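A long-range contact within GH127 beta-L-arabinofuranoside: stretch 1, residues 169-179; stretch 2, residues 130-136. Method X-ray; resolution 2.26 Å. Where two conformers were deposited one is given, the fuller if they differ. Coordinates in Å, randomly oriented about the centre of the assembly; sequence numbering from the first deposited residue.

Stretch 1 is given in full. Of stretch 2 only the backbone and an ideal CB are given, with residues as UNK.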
# COMPACT_ATOMS: atom_id res chain seq x y z
N LYS A 169 -29.40 -16.31 -32.22
CA LYS A 169 -28.55 -16.94 -33.24
C LYS A 169 -27.12 -17.08 -32.72
O LYS A 169 -26.50 -18.11 -32.89
CB LYS A 169 -28.53 -16.16 -34.56
CG LYS A 169 -29.67 -16.49 -35.49
CD LYS A 169 -29.80 -15.53 -36.69
CE LYS A 169 -29.16 -16.09 -37.93
NZ LYS A 169 -27.68 -16.26 -37.80
N TYR A 170 -26.61 -16.04 -32.08
CA TYR A 170 -25.25 -16.09 -31.53
C TYR A 170 -25.22 -17.12 -30.38
O TYR A 170 -24.37 -18.00 -30.35
CB TYR A 170 -24.81 -14.69 -31.09
CG TYR A 170 -23.34 -14.50 -30.78
CD1 TYR A 170 -22.43 -15.50 -30.93
CD2 TYR A 170 -22.88 -13.26 -30.37
CE1 TYR A 170 -21.09 -15.31 -30.65
CE2 TYR A 170 -21.53 -13.02 -30.10
CZ TYR A 170 -20.64 -14.05 -30.24
OH TYR A 170 -19.31 -13.86 -29.98
N ALA A 171 -26.19 -17.04 -29.47
CA ALA A 171 -26.23 -18.00 -28.33
C ALA A 171 -26.27 -19.47 -28.82
O ALA A 171 -25.56 -20.36 -28.32
CB ALA A 171 -27.43 -17.71 -27.45
N ASP A 172 -27.05 -19.72 -29.87
CA ASP A 172 -27.09 -21.08 -30.47
C ASP A 172 -25.75 -21.44 -31.04
O ASP A 172 -25.28 -22.58 -30.83
CB ASP A 172 -28.15 -21.18 -31.60
CG ASP A 172 -29.58 -20.93 -31.11
OD1 ASP A 172 -29.87 -21.09 -29.90
OD2 ASP A 172 -30.40 -20.51 -31.95
N TYR A 173 -25.12 -20.52 -31.77
CA TYR A 173 -23.79 -20.80 -32.32
C TYR A 173 -22.82 -21.12 -31.19
O TYR A 173 -22.08 -22.14 -31.23
CB TYR A 173 -23.28 -19.64 -33.18
CG TYR A 173 -21.86 -19.82 -33.62
CD1 TYR A 173 -21.45 -20.94 -34.30
CD2 TYR A 173 -20.87 -18.86 -33.28
CE1 TYR A 173 -20.12 -21.12 -34.64
CE2 TYR A 173 -19.53 -19.03 -33.61
CZ TYR A 173 -19.15 -20.14 -34.26
OH TYR A 173 -17.82 -20.29 -34.59
N ILE A 174 -22.85 -20.31 -30.13
CA ILE A 174 -21.95 -20.55 -28.99
C ILE A 174 -22.14 -21.98 -28.41
O ILE A 174 -21.21 -22.65 -28.04
CB ILE A 174 -22.19 -19.48 -27.91
CG1 ILE A 174 -21.62 -18.13 -28.39
CG2 ILE A 174 -21.58 -19.90 -26.55
CD1 ILE A 174 -22.10 -16.99 -27.54
N GLY A 175 -23.39 -22.39 -28.36
CA GLY A 175 -23.78 -23.74 -27.93
C GLY A 175 -23.22 -24.85 -28.78
O GLY A 175 -22.92 -25.90 -28.27
N THR A 176 -23.03 -24.60 -30.08
CA THR A 176 -22.39 -25.61 -30.91
C THR A 176 -20.91 -25.65 -30.66
O THR A 176 -20.30 -26.70 -30.79
CB THR A 176 -22.64 -25.42 -32.43
OG1 THR A 176 -22.03 -24.21 -32.91
CG2 THR A 176 -24.17 -25.39 -32.75
N VAL A 177 -20.33 -24.51 -30.35
CA VAL A 177 -18.87 -24.42 -30.26
C VAL A 177 -18.36 -24.94 -28.92
O VAL A 177 -17.34 -25.65 -28.88
CB VAL A 177 -18.41 -22.99 -30.41
CG1 VAL A 177 -16.94 -22.87 -30.07
CG2 VAL A 177 -18.65 -22.53 -31.82
N PHE A 178 -19.03 -24.59 -27.85
CA PHE A 178 -18.54 -24.94 -26.51
C PHE A 178 -19.27 -26.10 -25.84
O PHE A 178 -20.51 -26.11 -25.77
CB PHE A 178 -18.60 -23.72 -25.59
CG PHE A 178 -17.64 -22.65 -26.02
CD1 PHE A 178 -16.34 -22.69 -25.62
CD2 PHE A 178 -18.05 -21.67 -26.89
CE1 PHE A 178 -15.45 -21.73 -26.03
CE2 PHE A 178 -17.17 -20.69 -27.31
CZ PHE A 178 -15.86 -20.72 -26.89
N GLY A 179 -18.51 -27.03 -25.29
CA GLY A 179 -19.11 -28.12 -24.54
C GLY A 179 -18.17 -29.28 -24.40
O GLY A 179 -16.99 -29.17 -24.73
N UNK A 130 -9.31 -15.95 -36.29
CA UNK A 130 -8.62 -16.30 -35.02
C UNK A 130 -9.57 -16.44 -33.82
O UNK A 130 -9.11 -16.53 -32.68
CB UNK A 130 -7.57 -15.23 -34.70
N UNK A 131 -10.88 -16.51 -34.09
CA UNK A 131 -11.87 -16.60 -33.06
C UNK A 131 -11.71 -17.84 -32.17
O UNK A 131 -11.18 -18.88 -32.56
CB UNK A 131 -13.26 -16.59 -33.70
N UNK A 132 -12.10 -17.64 -30.93
CA UNK A 132 -12.06 -18.70 -29.94
C UNK A 132 -10.67 -19.26 -29.59
O UNK A 132 -10.58 -20.36 -29.09
CB UNK A 132 -12.94 -19.85 -30.44
N UNK A 133 -9.61 -18.53 -29.85
CA UNK A 133 -8.27 -19.02 -29.52
C UNK A 133 -7.70 -18.40 -28.25
O UNK A 133 -6.68 -18.83 -27.75
CB UNK A 133 -7.32 -18.75 -30.69
N UNK A 134 -8.36 -17.38 -27.71
CA UNK A 134 -7.94 -16.75 -26.46
C UNK A 134 -9.12 -16.28 -25.63
O UNK A 134 -9.40 -15.08 -25.46
CB UNK A 134 -7.01 -15.57 -26.75
N UNK A 135 -9.78 -17.27 -25.06
CA UNK A 135 -10.90 -17.05 -24.13
C UNK A 135 -10.43 -16.50 -22.81
O UNK A 135 -11.19 -15.84 -22.11
CB UNK A 135 -11.67 -18.35 -23.89
N UNK A 136 -9.21 -16.81 -22.44
CA UNK A 136 -8.67 -16.33 -21.15
C UNK A 136 -8.66 -14.80 -21.11
O UNK A 136 -9.02 -14.22 -20.11
CB UNK A 136 -7.26 -16.87 -20.92

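Stretch 1 is mostly helix, residues 169-177. The first four residues of stretch 2 form a type II beta turn.

Position 130 opens the turn. Its CB has nothing of stretch 1 within 5.5 Å. Stretch 1 sets no preference here. It is Lys 130, which makes no contact here.

Position 131 points its CA-to-CB bond toward stretch 1, but the helix is still distant. A side chain of some length could reach the hydroxyl of Tyr 173. Lysine, arginine, glutamine and glutamate are examples. The residue is Arg 131. Its chain extends until the guanidinium lies with one face over the Tyr 173 hydroxyl, Arg 131 CZ being 3.0 Å from Tyr 173 OH. The angles are too poor for a hydrogen bond. Both NH1 and NH2 are hydrogen-bonded elsewhere in the structure.

Position 132 has phi/psi of 63/21, left-handed values that favour glycine, asparagine or aspartate. The surroundings argue otherwise. CA-to-CB points toward stretch 1, and the ideal CB lies 4.7 Å from Phe 178 CZ and 5.0 Å from Val 177 CG1. Beyond it are Tyr 173, Ile 174 and Tyr 170. A large side chain fits, aromatic or long and apolar; one with a donor could also use the Tyr 173 hydroxyl. The residue is Trp 132, which has the largest share of the contact. Trp 132 NE1 donates a hydrogen bond to Tyr 173 OH (3.0 Å, 164°), which lies near the plane of the indole. Phe 178 turns its edge to the indole face, with planes at 88° and Phe 178 CZ 3.5 Å from Trp 132 CE3. Val 177 CG1 sits over the five-membered ring, 3.9 Å from Trp 132 CD1. The far end of the indole reaches Ile 174, where Trp 132 CH2 is 4.1 Å from Ile 174 CG1.

Position 133 ends the turn out of reach of stretch 1, so many residues would do. It is Met 133, present as selenomethionine.

Position 134 is also out of reach, and stretch 1 sets no preference. It is Asn 134, whose side chain is hydrogen-bonded just outside the stretches.

Position 135 points toward stretch 1, where the ring of Phe 178 is the apolar surface on offer. Leucine, isoleucine or methionine would suit. It is Leu 135, with CD1 4.0 Å from Phe 178 CZ.

Position 136 is out of reach again, leaving the choice open. It is Arg 136, which plays no part in this contact.

Stretch 2 (130-136) KRWMNLR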
# COMPACT_ATOMS: atom_id res chain seq x y z
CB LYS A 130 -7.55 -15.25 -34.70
CG LYS A 130 -6.17 -15.53 -35.28
CD LYS A 130 -6.22 -16.39 -36.53
CE LYS A 130 -4.85 -16.55 -37.19
NZ LYS A 130 -4.51 -15.37 -38.03
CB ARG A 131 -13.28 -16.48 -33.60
CG ARG A 131 -13.75 -17.62 -34.51
CD ARG A 131 -15.07 -17.24 -35.16
NE ARG A 131 -15.53 -18.31 -36.03
CZ ARG A 131 -16.71 -18.37 -36.67
NH1 ARG A 131 -17.63 -17.44 -36.55
NH2 ARG A 131 -16.97 -19.44 -37.42
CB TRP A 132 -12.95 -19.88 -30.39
CG TRP A 132 -14.38 -19.56 -30.86
CD1 TRP A 132 -14.98 -20.05 -31.98
CD2 TRP A 132 -15.36 -18.76 -30.19
NE1 TRP A 132 -16.31 -19.60 -32.05
CE2 TRP A 132 -16.56 -18.82 -30.95
CE3 TRP A 132 -15.36 -17.99 -29.01
CZ2 TRP A 132 -17.72 -18.15 -30.57
CZ3 TRP A 132 -16.52 -17.31 -28.64
CH2 TRP A 132 -17.69 -17.38 -29.42
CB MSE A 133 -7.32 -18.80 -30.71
CG MSE A 133 -7.72 -19.57 -31.97
SE MSE A 133 -7.66 -21.54 -31.80
CE MSE A 133 -9.52 -22.12 -31.94
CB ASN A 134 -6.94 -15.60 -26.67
CG ASN A 134 -6.25 -15.21 -25.36
OD1 ASN A 134 -6.71 -15.53 -24.26
ND2 ASN A 134 -5.14 -14.51 -25.49
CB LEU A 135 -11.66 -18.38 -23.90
CG LEU A 135 -12.72 -18.80 -24.96
CD1 LEU A 135 -13.88 -17.84 -24.93
CD2 LEU A 135 -12.14 -18.86 -26.37
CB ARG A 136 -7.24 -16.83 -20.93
CG ARG A 136 -6.75 -16.58 -19.51
CD ARG A 136 -5.25 -16.80 -19.39
NE ARG A 136 -4.54 -15.86 -20.21
CZ ARG A 136 -3.27 -15.98 -20.58
NH1 ARG A 136 -2.57 -17.03 -20.19
NH2 ARG A 136 -2.71 -15.06 -21.39
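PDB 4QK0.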